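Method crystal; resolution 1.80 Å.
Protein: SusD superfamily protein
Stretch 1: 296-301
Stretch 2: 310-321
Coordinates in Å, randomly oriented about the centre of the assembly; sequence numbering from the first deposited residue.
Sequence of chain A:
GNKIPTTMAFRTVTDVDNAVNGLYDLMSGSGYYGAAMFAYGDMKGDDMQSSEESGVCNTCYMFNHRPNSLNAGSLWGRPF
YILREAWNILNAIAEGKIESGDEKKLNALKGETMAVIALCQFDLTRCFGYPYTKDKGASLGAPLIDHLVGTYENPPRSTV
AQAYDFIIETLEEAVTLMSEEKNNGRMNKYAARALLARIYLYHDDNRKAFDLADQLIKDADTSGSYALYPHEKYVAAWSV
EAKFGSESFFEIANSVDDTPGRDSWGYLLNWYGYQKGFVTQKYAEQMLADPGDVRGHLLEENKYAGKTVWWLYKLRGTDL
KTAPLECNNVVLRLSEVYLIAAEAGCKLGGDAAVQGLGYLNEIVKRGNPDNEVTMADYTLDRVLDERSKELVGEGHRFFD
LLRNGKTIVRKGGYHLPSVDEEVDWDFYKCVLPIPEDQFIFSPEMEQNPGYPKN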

ATOM      1  N   GLY A 296     -14.643  14.109  -4.008  1.00 15.33           N
ATOM      2  CA  GLY A 296     -15.894  13.633  -4.596  1.00 15.28           C
ATOM      3  C   GLY A 296     -15.980  13.761  -6.096  1.00 16.16           C
ATOM      4  O   GLY A 296     -16.735  13.042  -6.716  1.00 17.18           O
ATOM      5  N   HIS A 297     -15.183  14.654  -6.679  1.00 15.19           N
ATOM      6  CA  HIS A 297     -15.174  14.833  -8.119  1.00 16.50           C
ATOM      7  C   HIS A 297     -14.513  13.677  -8.860  1.00 16.25           C
ATOM      8  O   HIS A 297     -14.594  13.613 -10.096  1.00 15.84           O
ATOM      9  N   LEU A 298     -13.859  12.777  -8.120  1.00 14.32           N
ATOM     10  CA  LEU A 298     -13.344  11.526  -8.680  1.00 13.49           C
ATOM     11  C   LEU A 298     -14.411  10.426  -8.765  1.00 13.70           C
ATOM     12  O   LEU A 298     -14.129   9.353  -9.252  1.00 14.70           O
ATOM     13  N   LEU A 299     -15.621  10.670  -8.280  1.00 14.73           N
ATOM     14  CA  LEU A 299     -16.672   9.662  -8.362  1.00 16.21           C
ATOM     15  C   LEU A 299     -17.509   9.865  -9.597  1.00 16.92           C
ATOM     16  O   LEU A 299     -17.825  10.994  -9.939  1.00 16.92           O
ATOM     17  N   GLU A 300     -17.925   8.762 -10.213  1.00 15.82           N
ATOM     18  CA  GLU A 300     -18.747   8.802 -11.410  1.00 15.85           C
ATOM     19  C   GLU A 300     -19.993   7.961 -11.213  1.00 17.29           C
ATOM     20  O   GLU A 300     -19.907   6.792 -10.840  1.00 16.07           O
ATOM     21  N   GLU A 301     -21.140   8.576 -11.464  1.00 16.01           N
ATOM     22  CA  GLU A 301     -22.420   7.924 -11.223  1.00 14.93           C
ATOM     23  C   GLU A 301     -22.812   7.052 -12.419  1.00 14.67           C
ATOM     24  O   GLU A 301     -22.647   7.445 -13.564  1.00 16.60           O
ATOM     25  N   TRP A 310     -21.801   4.278  -7.742  1.00 15.19           N
ATOM     26  CA  TRP A 310     -20.714   5.174  -8.089  1.00 13.65           C
ATOM     27  C   TRP A 310     -19.420   4.363  -8.213  1.00 14.48           C
ATOM     28  O   TRP A 310     -19.101   3.519  -7.355  1.00 13.34           O
ATOM     29  N   TRP A 311     -18.671   4.652  -9.278  1.00 13.34           N
ATOM     30  CA  TRP A 311     -17.376   4.025  -9.479  1.00 13.54           C
ATOM     31  C   TRP A 311     -16.308   5.075  -9.292  1.00 14.15           C
ATOM     32  O   TRP A 311     -16.583   6.271  -9.307  1.00 16.52           O
ATOM     33  N   LEU A 312     -15.093   4.608  -9.061  1.00 13.60           N
ATOM     34  CA  LEU A 312     -14.005   5.473  -8.671  1.00 12.53           C
ATOM     35  C   LEU A 312     -13.146   5.744  -9.901  1.00 13.71           C
ATOM     36  O   LEU A 312     -12.497   4.852 -10.435  1.00 14.84           O
ATOM     37  N   TYR A 313     -13.124   6.999 -10.301  1.00 15.62           N
ATOM     38  CA  TYR A 313     -12.348   7.419 -11.423  1.00 13.50           C
ATOM     39  C   TYR A 313     -11.109   8.193 -10.948  1.00 15.94           C
ATOM     40  O   TYR A 313     -10.899   9.382 -11.225  1.00 12.66           O
ATOM     41  N   LYS A 314     -10.271   7.464 -10.230  1.00 14.45           N
ATOM     42  CA  LYS A 314      -9.029   7.987  -9.712  1.00 15.07           C
ATOM     43  C   LYS A 314      -7.853   7.690 -10.644  1.00 16.37           C
ATOM     44  O   LYS A 314      -6.867   8.412 -10.620  1.00 14.07           O
ATOM     45  N   LEU A 315      -7.947   6.655 -11.475  1.00 15.27           N
ATOM     46  CA  LEU A 315      -6.909   6.392 -12.445  1.00 16.44           C
ATOM     47  C   LEU A 315      -7.437   6.862 -13.796  1.00 14.84           C
ATOM     48  O   LEU A 315      -8.182   6.148 -14.507  1.00 13.21           O
ATOM     49  N   ARG A 316      -7.061   8.085 -14.139  1.00 15.25           N
ATOM     50  CA  ARG A 316      -7.782   8.835 -15.153  1.00 16.48           C
ATOM     51  C   ARG A 316      -7.024   8.809 -16.489  1.00 17.57           C
ATOM     52  O   ARG A 316      -5.865   9.191 -16.564  1.00 17.91           O
ATOM     53  N   GLY A 317      -7.698   8.383 -17.543  1.00 17.68           N
ATOM     54  CA  GLY A 317      -7.118   8.404 -18.876  1.00 21.72           C
ATOM     55  C   GLY A 317      -7.453   9.727 -19.532  1.00 20.19           C
ATOM     56  O   GLY A 317      -7.967  10.624 -18.884  1.00 19.90           O
ATOM     57  N   THR A 318      -7.163   9.837 -20.821  1.00 22.23           N
ATOM     58  CA  THR A 318      -7.481  11.042 -21.592  1.00 23.00           C
ATOM     59  C   THR A 318      -8.925  11.119 -22.073  1.00 24.41           C
ATOM     60  O   THR A 318      -9.355  12.183 -22.495  1.00 24.11           O
ATOM     61  N   ASP A 319      -9.670  10.008 -22.014  1.00 22.99           N
ATOM     62  CA  ASP A 319     -11.075   9.957 -22.434  1.00 23.76           C
ATOM     63  C   ASP A 319     -11.954   9.303 -21.359  1.00 24.01           C
ATOM     64  O   ASP A 319     -11.691   8.144 -20.961  1.00 19.87           O
ATOM     65  N   LEU A 320     -12.982  10.023 -20.873  1.00 22.45           N
ATOM     66  CA  LEU A 320     -13.867   9.483 -19.803  1.00 22.43           C
ATOM     67  C   LEU A 320     -14.346   8.070 -20.112  1.00 20.97           C
ATOM     68  O   LEU A 320     -14.323   7.189 -19.227  1.00 22.32           O
ATOM     69  N   LYS A 321     -14.778   7.840 -21.355  1.00 19.71           N
ATOM     70  CA  LYS A 321     -15.442   6.568 -21.688  1.00 19.50           C
ATOM     71  C   LYS A 321     -14.577   5.510 -22.393  1.00 19.02           C
ATOM     72  O   LYS A 321     -15.103   4.547 -22.981  1.00 17.10           O
TER

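Side-chain packing between residues 296-301 and 310-321 of a SusD superfamily protein. Strand 299-301 runs antiparallel to strand 310-312, and the pair is held at its centre by Glu300 and Trp311, whose backbones exchange two hydrogen bonds: Glu300 N to Trp311 O, 3.0 Å, and Trp311 N to Glu300 O, 2.9 Å. A third, from Tyr313 N to Leu298 O at 2.8 Å, carries the pairing past the strand into the loop. Side chains alternate between the two faces of this ladder.

One face carries Leu299, Glu301, Trp310 and Leu312. Leu299 (m, t) lies between two neighbours: its CD2 meets Leu312 CD1 at 3.9 Å, while its CB lies 4.4 Å from Trp310 CD1. Leu312 adopts t, p, which brings its end nearer to the first stretch than its CB direction alone would, so that CD1 fills the space beside Leu299 and also comes within 4.3 Å of Leu298 CB. Trp310 (chi1 m, chi2 -97°) lays its indole obliquely along the opposing strand; its CD1 is 3.8 Å from Glu301 CA, and its NE1 is 3.8 Å from Glu301 CB. Glu301, extended as t, t, reaches outward past the indole, and a water closes the gap between them, accepting from Trp310 NE1 at 2.9 Å and donating to Glu301 OE1 at 2.7 Å.

On the other face Glu300 and Trp311 form the tightest fit. Trp311 takes chi1 p, which swings its ring back toward the first stretch, and the Glu300 methylene settles on the flat surface this offers: CB stands 3.6 Å from the centroid of the five-membered ring, 24° off its normal, a CH-pi contact over the face. Glu300 then bends twice (m, m), a compact shape that sets its CG 3.8 Å from Tyr313 CB and its CD 3.9 Å from Leu320 CD1. Tyr313 (chi1 t) and Leu320 (t, p) both point their CA-to-CB bonds toward the first stretch, so the folded glutamate has Trp311, Tyr313 and Leu320 as neighbours.

Beyond the ladder, Leu298 (m, t) is a forked bump fitted among the loop side chains. Its CD1 touches Lys314 CE at 3.7 Å, and its CD2 touches Arg316 NH1 at 3.7 Å. The aliphatic length of Lys314 thus lines one part of the hollow while its end leads away to a partner elsewhere in the structure. Arg316 (m, t, p) curls back so that NH1 donates to Tyr313 O at 2.9 Å.

No direct salt bridge joins Arg316 to Glu300; two waters fill the space instead. The first accepts from Arg316 NH1 at 2.7 Å and donates to Glu300 OE2 at 2.8 Å and to His297 O at 2.6 Å. The second accepts from Arg316 NH2 at 3.1 Å and donates to the same Glu300 OE2 at 2.9 Å. The His297 ring leads away from this contact.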

ATOM      1  CB  HIS A 297     -14.481  16.148  -8.504  1.00 19.51           C
ATOM      2  CG  HIS A 297     -15.028  17.353  -7.806  1.00 21.71           C
ATOM      3  ND1 HIS A 297     -14.446  18.595  -7.917  1.00 30.97           N
ATOM      4  CD2 HIS A 297     -16.092  17.506  -6.977  1.00 29.90           C
ATOM      5  CE1 HIS A 297     -15.138  19.469  -7.206  1.00 36.31           C
ATOM      6  NE2 HIS A 297     -16.142  18.835  -6.624  1.00 30.62           N
ATOM      7  CB  LEU A 298     -12.148  11.012  -7.842  1.00 12.76           C
ATOM      8  CG  LEU A 298     -10.917  11.920  -7.710  1.00 15.13           C
ATOM      9  CD1 LEU A 298      -9.809  11.217  -6.930  1.00 14.26           C
ATOM     10  CD2 LEU A 298     -10.388  12.342  -9.106  1.00 13.65           C
ATOM     11  CB  LEU A 299     -17.577   9.729  -7.138  1.00 15.63           C
ATOM     12  CG  LEU A 299     -16.933   9.491  -5.781  1.00 17.94           C
ATOM     13  CD1 LEU A 299     -18.007   9.545  -4.654  1.00 18.28           C
ATOM     14  CD2 LEU A 299     -16.161   8.169  -5.783  1.00 13.49           C
ATOM     15  CB  GLU A 300     -17.968   8.237 -12.579  1.00 15.22           C
ATOM     16  CG  GLU A 300     -16.889   9.187 -13.064  1.00 17.79           C
ATOM     17  CD  GLU A 300     -17.456  10.441 -13.717  1.00 22.89           C
ATOM     18  OE1 GLU A 300     -18.600  10.375 -14.230  1.00 22.93           O
ATOM     19  OE2 GLU A 300     -16.759  11.492 -13.687  1.00 17.79           O
ATOM     20  CB  GLU A 301     -23.511   8.966 -10.994  1.00 17.01           C
ATOM     21  CG  GLU A 301     -24.825   8.407 -10.533  1.00 17.51           C
ATOM     22  CD  GLU A 301     -25.973   9.412 -10.602  1.00 26.99           C
ATOM     23  OE1 GLU A 301     -25.832  10.536 -10.074  1.00 27.56           O
ATOM     24  OE2 GLU A 301     -27.022   9.063 -11.173  1.00 32.73           O
ATOM     25  CB  TRP A 310     -20.544   6.262  -7.036  1.00 15.88           C
ATOM     26  CG  TRP A 310     -21.678   7.247  -6.966  1.00 15.33           C
ATOM     27  CD1 TRP A 310     -21.742   8.475  -7.558  1.00 16.28           C
ATOM     28  CD2 TRP A 310     -22.898   7.091  -6.235  1.00 14.82           C
ATOM     29  NE1 TRP A 310     -22.936   9.083  -7.265  1.00 18.26           N
ATOM     30  CE2 TRP A 310     -23.661   8.260  -6.447  1.00 15.84           C
ATOM     31  CE3 TRP A 310     -23.420   6.075  -5.428  1.00 17.40           C
ATOM     32  CZ2 TRP A 310     -24.911   8.442  -5.881  1.00 18.36           C
ATOM     33  CZ3 TRP A 310     -24.675   6.253  -4.869  1.00 18.34           C
ATOM     34  CH2 TRP A 310     -25.404   7.434  -5.093  1.00 17.13           C
ATOM     35  CB  TRP A 311     -17.276   3.319 -10.848  1.00 13.79           C
ATOM     36  CG  TRP A 311     -17.375   4.133 -12.085  1.00 11.74           C
ATOM     37  CD1 TRP A 311     -18.534   4.539 -12.698  1.00 15.15           C
ATOM     38  CD2 TRP A 311     -16.301   4.599 -12.924  1.00 12.70           C
ATOM     39  NE1 TRP A 311     -18.241   5.230 -13.845  1.00 13.60           N
ATOM     40  CE2 TRP A 311     -16.878   5.271 -14.007  1.00 11.18           C
ATOM     41  CE3 TRP A 311     -14.902   4.511 -12.851  1.00 15.95           C
ATOM     42  CZ2 TRP A 311     -16.106   5.895 -15.010  1.00 16.46           C
ATOM     43  CZ3 TRP A 311     -14.151   5.091 -13.846  1.00 15.45           C
ATOM     44  CH2 TRP A 311     -14.746   5.779 -14.911  1.00 12.90           C
ATOM     45  CB  LEU A 312     -13.125   4.849  -7.592  1.00 14.08           C
ATOM     46  CG  LEU A 312     -11.964   5.734  -7.119  1.00 11.93           C
ATOM     47  CD1 LEU A 312     -12.494   6.995  -6.432  1.00 10.94           C
ATOM     48  CD2 LEU A 312     -11.017   4.914  -6.178  1.00 13.26           C
ATOM     49  CB  TYR A 313     -13.244   8.211 -12.364  1.00 14.09           C
ATOM     50  CG  TYR A 313     -12.651   8.464 -13.721  1.00 14.34           C
ATOM     51  CD1 TYR A 313     -11.739   7.564 -14.298  1.00 14.73           C
ATOM     52  CD2 TYR A 313     -13.029   9.572 -14.459  1.00 20.19           C
ATOM     53  CE1 TYR A 313     -11.235   7.773 -15.549  1.00 17.09           C
ATOM     54  CE2 TYR A 313     -12.490   9.806 -15.741  1.00 16.63           C
ATOM     55  CZ  TYR A 313     -11.597   8.903 -16.258  1.00 21.70           C
ATOM     56  OH  TYR A 313     -11.083   9.108 -17.518  1.00 20.99           O
ATOM     57  CB  LYS A 314      -8.786   7.465  -8.282  1.00 16.13           C
ATOM     58  CG  LYS A 314      -7.472   7.892  -7.686  1.00 18.83           C
ATOM     59  CD  LYS A 314      -7.349   7.520  -6.217  1.00 15.79           C
ATOM     60  CE  LYS A 314      -7.728   8.623  -5.286  1.00 15.01           C
ATOM     61  NZ  LYS A 314      -7.532   8.332  -3.782  1.00 10.03           N
ATOM     62  CB  LEU A 315      -6.533   4.894 -12.428  1.00 14.97           C
ATOM     63  CG  LEU A 315      -5.948   4.440 -11.066  1.00 17.45           C
ATOM     64  CD1 LEU A 315      -7.030   3.831 -10.098  1.00 16.84           C
ATOM     65  CD2 LEU A 315      -4.849   3.437 -11.253  1.00 14.79           C
ATOM     66  CB  ARG A 316      -7.996  10.283 -14.672  1.00 15.75           C
ATOM     67  CG  ARG A 316      -8.804  10.388 -13.365  1.00 18.74           C
ATOM     68  CD  ARG A 316      -9.013  11.842 -12.895  1.00 16.41           C
ATOM     69  NE  ARG A 316      -9.994  12.574 -13.696  1.00 13.93           N
ATOM     70  CZ  ARG A 316     -11.309  12.581 -13.476  1.00 15.32           C
ATOM     71  NH1 ARG A 316     -11.853  11.880 -12.466  1.00 15.02           N
ATOM     72  NH2 ARG A 316     -12.099  13.318 -14.266  1.00 14.97           N
ATOM     73  CB  THR A 318      -6.563  11.160 -22.804  1.00 24.14           C
ATOM     74  OG1 THR A 318      -6.774  10.030 -23.657  1.00 25.55           O
ATOM     75  CG2 THR A 318      -5.096  11.187 -22.362  1.00 24.93           C
ATOM     76  CB  ASP A 319     -11.178   9.164 -23.755  1.00 25.57           C
ATOM     77  CG  ASP A 319     -12.620   9.118 -24.326  1.00 33.36           C
ATOM     78  OD1 ASP A 319     -13.362  10.107 -24.158  1.00 44.33           O
ATOM     79  OD2 ASP A 319     -13.014   8.102 -24.970  1.00 36.72           O
ATOM     80  CB  LEU A 320     -15.105  10.384 -19.542  1.00 25.45           C
ATOM     81  CG  LEU A 320     -16.217   9.841 -18.582  1.00 23.73           C
ATOM     82  CD1 LEU A 320     -15.746   9.637 -17.127  1.00 27.03           C
ATOM     83  CD2 LEU A 320     -17.494  10.728 -18.594  1.00 27.92           C
ATOM     84  CB  LYS A 321     -16.766   6.828 -22.400  1.00 21.65           C
ATOM     85  CG  LYS A 321     -17.655   7.835 -21.598  1.00 22.45           C
ATOM     86  CD  LYS A 321     -19.147   7.642 -21.830  1.00 27.33           C
ATOM     87  CE  LYS A 321     -19.995   8.715 -21.090  1.00 28.12           C
ATOM     88  NZ  LYS A 321     -21.459   8.489 -21.322  1.00 24.37           N
TER
HETATM   89  O   HOH W   1     -14.524  11.786 -11.979  1.00 18.60           O
HETATM   90  O   HOH W   2     -15.108  13.308 -15.139  1.00 33.24           O
HETATM   91  O   HOH W   3     -24.008  11.561  -8.310  1.00 29.96           O